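Local atomic coordinates of predicted sugar phosphatases of the HAD superfamily (Cytophaga hutchinsonii, PDB entry 2HX1), a protein that probably hydrolyses phosphate esters of sugars or related metabolites, as a magnesium-binding member of the HAD superfamily of phosphatases. Residues I86-I91 with A109-S114; I99-G104 with N134-L139; L229-T234 with D248-L253; D233-D238 with G255-D260. All blocks are in the same frame, centred on the assembly; numbering follows the deposited sequence.

Contact 1 of 4, residues I86-I91 with A109-S114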
# COMPACT_ATOMS: atom_id res chain seq x y z
N ILE A 86 20.47 17.86 -7.13
CA ILE A 86 20.78 16.45 -7.06
C ILE A 86 20.45 15.78 -8.38
O ILE A 86 21.24 15.00 -8.92
CB ILE A 86 20.01 15.70 -5.95
CG1 ILE A 86 20.24 16.32 -4.57
CG2 ILE A 86 20.44 14.23 -5.95
CD1 ILE A 86 19.31 15.77 -3.52
N THR A 87 19.27 16.09 -8.89
CA THR A 87 18.82 15.55 -10.17
C THR A 87 19.83 15.84 -11.27
O THR A 87 20.19 14.95 -12.02
CB THR A 87 17.50 16.17 -10.58
OG1 THR A 87 16.50 15.82 -9.62
CG2 THR A 87 17.08 15.69 -11.95
N LYS A 88 20.26 17.09 -11.37
CA LYS A 88 21.23 17.53 -12.35
C LYS A 88 22.50 16.71 -12.26
O LYS A 88 23.01 16.26 -13.28
CB LYS A 88 21.56 19.01 -12.14
CG LYS A 88 22.37 19.66 -13.27
CD LYS A 88 22.02 21.16 -13.38
CE LYS A 88 22.79 21.88 -14.51
NZ LYS A 88 22.50 21.35 -15.87
N GLU A 89 23.03 16.54 -11.05
CA GLU A 89 24.27 15.79 -10.86
C GLU A 89 24.09 14.32 -11.20
O GLU A 89 25.04 13.68 -11.67
CB GLU A 89 24.79 15.89 -9.42
CG GLU A 89 25.25 17.29 -9.00
N TYR A 90 22.89 13.79 -10.94
CA TYR A 90 22.58 12.40 -11.25
C TYR A 90 22.54 12.15 -12.74
O TYR A 90 23.11 11.18 -13.21
CB TYR A 90 21.27 11.95 -10.61
CG TYR A 90 21.03 10.46 -10.71
CD1 TYR A 90 20.47 9.89 -11.86
CD2 TYR A 90 21.37 9.62 -9.67
CE1 TYR A 90 20.25 8.51 -11.96
CE2 TYR A 90 21.19 8.24 -9.78
CZ TYR A 90 20.62 7.70 -10.92
OH TYR A 90 20.40 6.35 -11.00
N ILE A 91 21.89 13.05 -13.48
CA ILE A 91 21.86 12.98 -14.94
C ILE A 91 23.25 13.08 -15.53
O ILE A 91 23.62 12.27 -16.38
CB ILE A 91 20.96 14.09 -15.52
CG1 ILE A 91 19.50 13.79 -15.18
CG2 ILE A 91 21.13 14.18 -17.04
CD1 ILE A 91 18.59 14.97 -15.47
N ALA A 109 12.58 22.66 -17.59
CA ALA A 109 13.60 21.79 -18.20
C ALA A 109 14.94 22.49 -18.48
O ALA A 109 15.94 21.81 -18.61
CB ALA A 109 13.05 21.24 -19.47
N ASN A 110 14.93 23.81 -18.57
CA ASN A 110 16.11 24.60 -18.97
C ASN A 110 17.36 24.41 -18.09
O ASN A 110 18.48 24.25 -18.59
CB ASN A 110 15.74 26.10 -19.04
CG ASN A 110 15.11 26.51 -20.38
OD1 ASN A 110 15.21 25.79 -21.40
ND2 ASN A 110 14.48 27.69 -20.39
N TYR A 111 17.14 24.40 -16.79
CA TYR A 111 18.20 24.16 -15.81
C TYR A 111 18.95 22.84 -16.04
O TYR A 111 20.12 22.73 -15.68
CB TYR A 111 17.59 24.13 -14.41
CG TYR A 111 18.56 23.91 -13.25
CD1 TYR A 111 19.73 24.69 -13.11
CD2 TYR A 111 18.26 22.99 -12.24
CE1 TYR A 111 20.61 24.51 -12.00
CE2 TYR A 111 19.11 22.81 -11.13
CZ TYR A 111 20.29 23.56 -11.02
OH TYR A 111 21.10 23.36 -9.92
N LEU A 112 18.27 21.84 -16.60
CA LEU A 112 18.92 20.51 -16.74
C LEU A 112 19.64 20.36 -18.08
O LEU A 112 20.41 19.40 -18.26
CB LEU A 112 17.91 19.38 -16.53
CG LEU A 112 17.32 19.22 -15.12
CD1 LEU A 112 16.24 18.13 -15.13
CD2 LEU A 112 18.39 18.87 -14.11
N VAL A 113 19.43 21.30 -18.99
CA VAL A 113 20.12 21.30 -20.30
C VAL A 113 21.64 21.17 -20.10
O VAL A 113 22.23 21.79 -19.19
CB VAL A 113 19.74 22.59 -21.08
CG1 VAL A 113 20.68 22.88 -22.23
CG2 VAL A 113 18.29 22.50 -21.55
N SER A 114 22.28 20.33 -20.91
CA SER A 114 23.73 20.12 -20.82
C SER A 114 24.29 19.51 -22.11
O SER A 114 23.53 19.15 -23.02
CB SER A 114 24.07 19.25 -19.61
OG SER A 114 23.54 17.95 -19.75
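A type I beta turn from Asn110 to Val113 docks against the side of helix 83-94, and the two residues at its centre, Tyr111 and Leu112, make most of the contact. Lys88 meets both. Its CG stands anti to the backbone N (chi1 -169°), and the chain runs out extended until a bend at chi4 (62°) swings the amine back to the turn. NZ gives a hydrogen bond of 2.8 Å to Tyr111 O, approaching in the plane of that carbonyl. On the way, Lys88 CD passes over one face of the Tyr111 ring in a CH-pi contact, 3.9 Å from the ring centroid and nearly on its normal. Lys88 NZ lies 5.4 Å from the centroid of the Tyr111 ring, so any cation-pi attraction is weak at most. An alanine here removes the amine and the methylenes over the ring, and would probably leave the turn less firmly held against the helix. Both elements flank the five-stranded parallel sheet that contains strand 98-103, a Rossmann-like alpha/beta layer consistent with the cap domain of a HAD phosphatase. Leu112, with Ile91, packs toward that layer. The leucine side chain runs past the lysine stem in the opposite sense, with Leu112 CD2 3.6 Å from Lys88 CA, whereas its CD1 turns to the next helical turn and touches Ile91 CD1 at 4.0 Å. Thr87 CG2 touches both leucine methyls, 4.1 Å from Leu112 CD2. Beyond these, Leu112 also packs on Met119 of strand 117-121 and on Leu139.

Contact 2 of 4, residues I99-G104 with N134-L139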
# COMPACT_ATOMS: atom_id res chain seq x y z
N ILE A 99 18.48 11.17 -25.18
CA ILE A 99 17.42 12.10 -24.81
C ILE A 99 16.99 11.89 -23.32
O ILE A 99 16.89 10.75 -22.85
CB ILE A 99 16.19 11.89 -25.70
CG1 ILE A 99 16.56 11.96 -27.18
CG2 ILE A 99 15.06 12.89 -25.36
CD1 ILE A 99 15.48 11.33 -28.08
N VAL A 100 16.78 12.97 -22.58
CA VAL A 100 16.09 12.91 -21.26
C VAL A 100 14.68 13.42 -21.49
O VAL A 100 14.49 14.54 -21.96
CB VAL A 100 16.87 13.72 -20.17
CG1 VAL A 100 16.07 13.87 -18.89
CG2 VAL A 100 18.21 13.05 -19.86
N ALA A 101 13.68 12.55 -21.29
CA ALA A 101 12.27 12.92 -21.45
C ALA A 101 11.78 13.61 -20.17
O ALA A 101 12.23 13.30 -19.07
CB ALA A 101 11.44 11.69 -21.81
N TYR A 102 10.90 14.59 -20.31
CA TYR A 102 10.40 15.26 -19.12
C TYR A 102 8.91 15.53 -19.17
O TYR A 102 8.33 15.70 -20.22
CB TYR A 102 11.16 16.56 -18.85
CG TYR A 102 10.91 17.70 -19.84
CD1 TYR A 102 9.87 18.59 -19.65
CD2 TYR A 102 11.76 17.90 -20.94
CE1 TYR A 102 9.65 19.65 -20.53
CE2 TYR A 102 11.56 18.93 -21.82
CZ TYR A 102 10.50 19.81 -21.61
OH TYR A 102 10.30 20.83 -22.49
N LEU A 103 8.34 15.58 -17.97
CA LEU A 103 7.01 16.05 -17.75
C LEU A 103 7.10 17.38 -17.01
O LEU A 103 7.57 17.45 -15.88
CB LEU A 103 6.18 15.02 -16.96
CG LEU A 103 5.71 13.76 -17.68
CD1 LEU A 103 4.80 12.94 -16.78
CD2 LEU A 103 5.02 14.06 -19.04
N GLY A 104 6.68 18.45 -17.68
CA GLY A 104 6.79 19.80 -17.13
C GLY A 104 6.72 20.85 -18.21
O GLY A 104 6.20 20.58 -19.30
N ASN A 134 17.02 7.94 -22.53
CA ASN A 134 17.85 7.27 -21.52
C ASN A 134 17.46 7.63 -20.10
O ASN A 134 18.00 7.07 -19.14
CB ASN A 134 19.31 7.62 -21.78
CG ASN A 134 19.80 7.10 -23.12
OD1 ASN A 134 19.27 6.13 -23.65
ND2 ASN A 134 20.78 7.76 -23.68
N ALA A 135 16.51 8.55 -19.95
CA ALA A 135 15.97 8.87 -18.62
C ALA A 135 14.66 9.64 -18.77
O ALA A 135 14.38 10.26 -19.81
CB ALA A 135 16.99 9.68 -17.74
N LEU A 136 13.88 9.61 -17.71
CA LEU A 136 12.66 10.39 -17.61
C LEU A 136 12.74 11.23 -16.35
O LEU A 136 13.01 10.69 -15.28
CB LEU A 136 11.45 9.46 -17.52
CG LEU A 136 10.12 10.10 -17.10
CD1 LEU A 136 9.65 11.05 -18.21
CD2 LEU A 136 9.08 9.02 -16.78
N VAL A 137 12.50 12.53 -16.46
CA VAL A 137 12.35 13.39 -15.26
C VAL A 137 10.99 14.04 -15.15
O VAL A 137 10.47 14.57 -16.13
CB VAL A 137 13.46 14.44 -15.18
CG1 VAL A 137 14.76 13.75 -15.10
CG2 VAL A 137 13.45 15.35 -16.42
N LEU A 138 10.41 13.99 -13.96
CA LEU A 138 9.17 14.70 -13.64
C LEU A 138 9.51 16.03 -12.92
O LEU A 138 10.15 16.03 -11.87
CB LEU A 138 8.24 13.80 -12.80
CG LEU A 138 7.15 13.06 -13.60
CD1 LEU A 138 7.80 12.36 -14.78
CD2 LEU A 138 6.40 12.07 -12.73
N LEU A 139 9.14 17.16 -13.53
CA LEU A 139 9.64 18.48 -13.08
C LEU A 139 8.54 19.44 -12.61
O LEU A 139 8.77 20.25 -11.70
CB LEU A 139 10.42 19.18 -14.21
CG LEU A 139 11.68 18.49 -14.73
CD1 LEU A 139 12.10 19.16 -16.00
CD2 LEU A 139 12.82 18.56 -13.69
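Five backbone hydrogen bonds, alternating in direction, join residues 99-103 to 134-139 in parallel, the last from Leu139, just past its strand. Asn134 N donates to Ile99 O, and Ala101 N then donates back to Ala135 O at 2.8 Å. Val137 N reaches Ala101 O at 2.7 Å, nearly along the C=O axis and almost straight (168°). Leu103 N meets Val137 O at 3.0 Å, and the ladder closes with Leu139 N on Leu103 O. The Asn134 amide turns out of this ladder, its ND2 bonding to Gly97 O.

Side chains alternate between two faces. On one, Val100 and Val137 are turned roughly perpendicular, with Val100 CG1 3.9 Å from Val137 CG2. The same CG2 presses against Tyr102 CB at 3.6 Å, while the tyrosine ring, held in the crowded first torsion (chi1 70°), leads away from strand 134-138. On the other face Leu103 and Leu138 run alongside each other in the same direction, their CD1 atoms 3.7 Å apart.

Leu103 and Leu136 are covered by helix 146-159, and Leu138 by helix 184-195; Val137 faces helix 83-94 and Tyr102 faces helix 106-110, while strand 117-121 continues the sheet beside strand 98-103, so that the pair lies inside a five-stranded parallel sheet consistent with the cap domain of a HAD phosphatase.

Contact 3 of 4, residues L229-T234 with D248-L253. With MG (magnesium ion), chain E.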
# COMPACT_ATOMS: atom_id res chain seq x y z
N LEU A 229 19.46 24.21 13.00
CA LEU A 229 17.99 24.03 13.16
C LEU A 229 17.27 23.90 11.80
O LEU A 229 17.35 24.81 10.97
CB LEU A 229 17.43 25.21 13.97
CG LEU A 229 15.95 25.14 14.33
CD1 LEU A 229 15.67 23.92 15.19
CD2 LEU A 229 15.46 26.43 14.98
N MSE A 230 16.62 22.76 11.57
CA MSE A 230 15.78 22.57 10.38
C MSE A 230 14.38 23.02 10.73
O MSE A 230 13.77 22.49 11.65
CB MSE A 230 15.74 21.11 9.91
CG MSE A 230 14.65 20.83 8.83
SE MSE A 230 15.21 21.53 7.11
CE MSE A 230 13.62 22.21 6.23
N VAL A 231 13.85 23.96 9.96
CA VAL A 231 12.52 24.55 10.21
C VAL A 231 11.55 24.13 9.11
O VAL A 231 11.77 24.41 7.93
CB VAL A 231 12.64 26.11 10.30
CG1 VAL A 231 11.29 26.76 10.52
CG2 VAL A 231 13.66 26.50 11.41
N GLY A 232 10.49 23.43 9.48
CA GLY A 232 9.54 22.96 8.47
C GLY A 232 8.11 22.78 8.95
O GLY A 232 7.85 22.78 10.16
N ASP A 233 7.20 22.62 7.99
CA ASP A 233 5.78 22.42 8.29
C ASP A 233 5.29 21.00 8.09
O ASP A 233 4.15 20.69 8.42
CB ASP A 233 4.91 23.37 7.47
CG ASP A 233 5.01 23.11 5.98
OD1 ASP A 233 6.17 23.02 5.49
OD2 ASP A 233 3.96 22.97 5.30
N THR A 234 6.16 20.12 7.59
CA THR A 234 5.79 18.75 7.22
C THR A 234 6.64 17.73 7.94
O THR A 234 7.87 17.77 7.84
CB THR A 234 5.93 18.57 5.70
OG1 THR A 234 5.17 19.59 5.05
CG2 THR A 234 5.44 17.17 5.24
N ASP A 248 18.74 19.57 14.85
CA ASP A 248 17.55 19.88 15.66
C ASP A 248 16.50 20.28 14.63
O ASP A 248 16.83 20.66 13.50
CB ASP A 248 17.78 21.02 16.64
CG ASP A 248 18.38 20.55 17.96
OD1 ASP A 248 18.73 19.36 18.10
OD2 ASP A 248 18.51 21.40 18.86
N THR A 249 15.25 20.15 15.02
CA THR A 249 14.13 20.46 14.18
C THR A 249 13.06 21.32 14.88
O THR A 249 12.73 21.10 16.04
CB THR A 249 13.48 19.16 13.63
OG1 THR A 249 13.07 18.32 14.73
CG2 THR A 249 14.47 18.43 12.74
N ALA A 250 12.49 22.25 14.13
CA ALA A 250 11.38 23.04 14.61
C ALA A 250 10.22 22.89 13.66
O ALA A 250 10.33 23.22 12.47
CB ALA A 250 11.78 24.53 14.76
N LEU A 251 9.13 22.32 14.16
CA LEU A 251 7.86 22.27 13.45
C LEU A 251 7.17 23.63 13.57
O LEU A 251 6.86 24.09 14.68
CB LEU A 251 6.91 21.23 14.05
CG LEU A 251 5.59 21.11 13.29
CD1 LEU A 251 5.79 20.51 11.87
CD2 LEU A 251 4.56 20.32 14.06
N VAL A 252 6.89 24.25 12.43
CA VAL A 252 5.98 25.41 12.40
C VAL A 252 4.57 25.00 12.03
O VAL A 252 4.34 23.97 11.40
CB VAL A 252 6.47 26.54 11.51
CG1 VAL A 252 7.67 27.18 12.14
CG2 VAL A 252 6.73 26.05 10.09
N LEU A 253 3.60 25.82 12.46
CA LEU A 253 2.19 25.44 12.32
C LEU A 253 1.49 26.23 11.20
O LEU A 253 0.25 26.25 11.12
CB LEU A 253 1.49 25.62 13.68
CG LEU A 253 2.10 24.80 14.84
CD1 LEU A 253 1.52 25.25 16.21
CD2 LEU A 253 1.91 23.29 14.60
MG MG E . 6.72 22.93 3.48
O HOH W 1 4.91 22.50 2.77
O HOH W 2 7.40 20.92 3.82
O HOH W 3 7.53 22.85 1.60
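Asp233 stands where strand 229-232 runs out, and its side chain leads from the sheet to the metal. CB, the part nearest the neighbouring strand, lies 4.0 Å from Val252 O. CG takes the crowded position between the backbone N and the carbonyl carbon (chi1 64°), which carries the carboxylate away from strand 248-252. At the tip the two oxygens divide their work: OD1 binds the magnesium ion at 2.1 Å, and OD2 accepts a hydrogen bond of 2.7 Å from water 1, a water that is itself a metal ligand. The loop after strand 248-252 holds OD2 from a second direction, which probably restricts rotation of the carboxylate. Asp20, Phe22 O and three waters complete six-fold coordination.

The aspartate owes its place to a right-handed beta-alpha-beta crossover, strand 228-232, helix 235-245, strand 248-252, in the Rossmann-like core of the HAD fold. Within these segments the parallel ladder runs from the N of Met230, present as selenomethionine, which bonds almost straight (178°) to Asp248 O. Ala250 N then donates to Met230 O at 2.8 Å, Gly232 N to Ala250 O, and Val252 N to Gly232 O at 2.9 Å; the first and the last of these bonds come from above the carbonyl plane. Beside the ladder, Val231 CG1 meets Val252 CG1 at 4.0 Å, the two side chains turned roughly perpendicular, and Leu229 CD1 rests 4.0 Å from Ala250 CB.

Contact 4 of 4, residues D233-D238 with G255-D260. With MG (magnesium ion), chain E.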
# COMPACT_ATOMS: atom_id res chain seq x y z
N ASP A 233 7.20 22.62 7.99
CA ASP A 233 5.78 22.42 8.29
C ASP A 233 5.29 21.00 8.09
O ASP A 233 4.15 20.69 8.42
CB ASP A 233 4.91 23.37 7.47
CG ASP A 233 5.01 23.11 5.98
OD1 ASP A 233 6.17 23.02 5.49
OD2 ASP A 233 3.96 22.97 5.30
N THR A 234 6.16 20.12 7.59
CA THR A 234 5.79 18.75 7.22
C THR A 234 6.64 17.73 7.94
O THR A 234 7.87 17.77 7.84
CB THR A 234 5.93 18.57 5.70
OG1 THR A 234 5.17 19.59 5.05
CG2 THR A 234 5.44 17.17 5.24
N LEU A 235 5.98 16.83 8.69
CA LEU A 235 6.67 15.86 9.55
C LEU A 235 7.53 14.85 8.76
O LEU A 235 8.70 14.59 9.06
CB LEU A 235 5.65 15.10 10.43
CG LEU A 235 5.06 15.95 11.56
CD1 LEU A 235 3.73 15.43 12.08
CD2 LEU A 235 6.01 16.14 12.76
N HIS A 236 6.94 14.30 7.72
CA HIS A 236 7.52 13.15 7.07
C HIS A 236 8.61 13.55 6.09
O HIS A 236 9.29 12.68 5.58
CB HIS A 236 6.44 12.31 6.37
CG HIS A 236 5.44 13.12 5.61
ND1 HIS A 236 5.54 13.34 4.25
CD2 HIS A 236 4.35 13.80 6.03
CE1 HIS A 236 4.53 14.10 3.87
NE2 HIS A 236 3.79 14.40 4.93
N THR A 237 8.80 14.86 5.84
CA THR A 237 9.90 15.31 4.99
C THR A 237 10.94 16.17 5.78
O THR A 237 12.10 15.76 6.01
CB THR A 237 9.37 16.13 3.74
OG1 THR A 237 8.60 17.24 4.17
CG2 THR A 237 8.48 15.29 2.81
N ASP A 238 10.52 17.36 6.21
CA ASP A 238 11.39 18.26 6.97
C ASP A 238 11.85 17.72 8.33
O ASP A 238 13.04 17.76 8.64
CB ASP A 238 10.70 19.61 7.19
CG ASP A 238 10.13 20.18 5.92
OD1 ASP A 238 10.82 20.14 4.87
OD2 ASP A 238 8.97 20.64 5.96
N GLY A 255 1.62 25.65 7.96
CA GLY A 255 1.55 24.90 6.70
C GLY A 255 0.78 23.61 6.83
O GLY A 255 -0.33 23.61 7.36
N ASN A 256 1.37 22.51 6.36
CA ASN A 256 0.71 21.20 6.34
C ASN A 256 0.29 20.67 7.70
O ASN A 256 -0.59 19.84 7.76
CB ASN A 256 1.59 20.12 5.69
CG ASN A 256 1.70 20.25 4.17
OD1 ASN A 256 0.81 20.78 3.48
ND2 ASN A 256 2.82 19.77 3.63
N THR A 257 0.97 21.03 8.77
CA THR A 257 0.60 20.50 10.08
C THR A 257 -0.21 21.59 10.79
O THR A 257 0.34 22.58 11.23
CB THR A 257 1.83 20.04 10.92
OG1 THR A 257 2.70 19.24 10.11
CG2 THR A 257 1.39 19.17 12.12
N ARG A 258 -1.53 21.45 10.83
CA ARG A 258 -2.38 22.42 11.49
C ARG A 258 -2.32 22.21 13.00
O ARG A 258 -2.10 21.07 13.46
CB ARG A 258 -3.81 22.31 10.99
CG ARG A 258 -3.93 22.58 9.47
CD ARG A 258 -5.34 22.91 9.00
NE ARG A 258 -6.37 22.34 9.88
CZ ARG A 258 -7.27 23.03 10.59
NH1 ARG A 258 -7.32 24.37 10.53
NH2 ARG A 258 -8.14 22.38 11.36
N ILE A 259 -2.50 23.28 13.76
CA ILE A 259 -2.39 23.21 15.23
C ILE A 259 -3.31 22.15 15.88
O ILE A 259 -2.89 21.45 16.82
CB ILE A 259 -2.58 24.63 15.88
CG1 ILE A 259 -2.23 24.60 17.37
CG2 ILE A 259 -3.97 25.13 15.74
CD1 ILE A 259 -2.12 25.98 17.99
N ASP A 260 -4.55 22.02 15.38
CA ASP A 260 -5.53 21.08 15.93
C ASP A 260 -5.12 19.63 15.70
O ASP A 260 -5.58 18.72 16.43
CB ASP A 260 -6.93 21.29 15.32
CG ASP A 260 -7.59 22.61 15.78
OD1 ASP A 260 -7.14 23.19 16.79
OD2 ASP A 260 -8.55 23.09 15.12
MG MG E . 6.72 22.93 3.48
O HOH W 1 4.91 22.50 2.77
O HOH W 2 7.40 20.92 3.82
O HOH W 4 2.98 16.83 8.75
O HOH W 3 7.53 22.85 1.60
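Gly255, in the loop after strand 248-252, brings its CA within 3.4 Å of Asp233 OD2; a side chain pointing from this CA would collide with that oxygen. Asn256 comes next and grips twice. Its backbone N donates to Asp233 OD2 at 2.8 Å, nearly straight (171°) and onto the anti lone pair, which fixes the carboxylate from the side away from its metal-bound oxygen. Its ND2 gives a more bent bond of 2.8 Å to Thr234 OG1, an oxygen that also bonds to metal-bound water 2. A leucine here has no amide to give Thr234 OG1, and would probably leave that hydroxyl, with the water beside it, less firmly positioned. Thr257 follows, its OG1 donating to Asp233 O at 2.7 Å from above the carbonyl plane. The same hydroxyl accepts from water 4, and this water takes the N-H of Leu235 at the start of the helix, 3.0 Å from its N.

Across from the loop, Asp238 OD2 accepts Thr234 N and water 2, while its OD1 pairs with Lys204. A glycine-aspartate pair followed by an aspartate five residues on, Gly232, Asp233 and Asp238, matches the acidic fourth motif of HAD phosphatases, here wrapped around the magnesium site.

Contacts 3 and 4 form one unit around the magnesium ion. They share Asp233 and Thr234, their centres lie 8 Å apart, and Gly232 CA of the strand touches Asp238 OD2 of the helix at 3.5 Å. Contact 3 sets the C-terminal end of the sheet strands, from which the metal ligand emerges, and contact 4 adds second-shell bonds to it. Contacts 1 and 2 make a second unit, 10 Å apart between centres, in which Leu112 CD1 meets Leu139 CD2 at 3.7 Å. The two units belong to different sheets on opposite sides of the chain's centre; their nearest atoms, between contacts 1 and 4, are about 12 Å apart, consistent with separate cap and core.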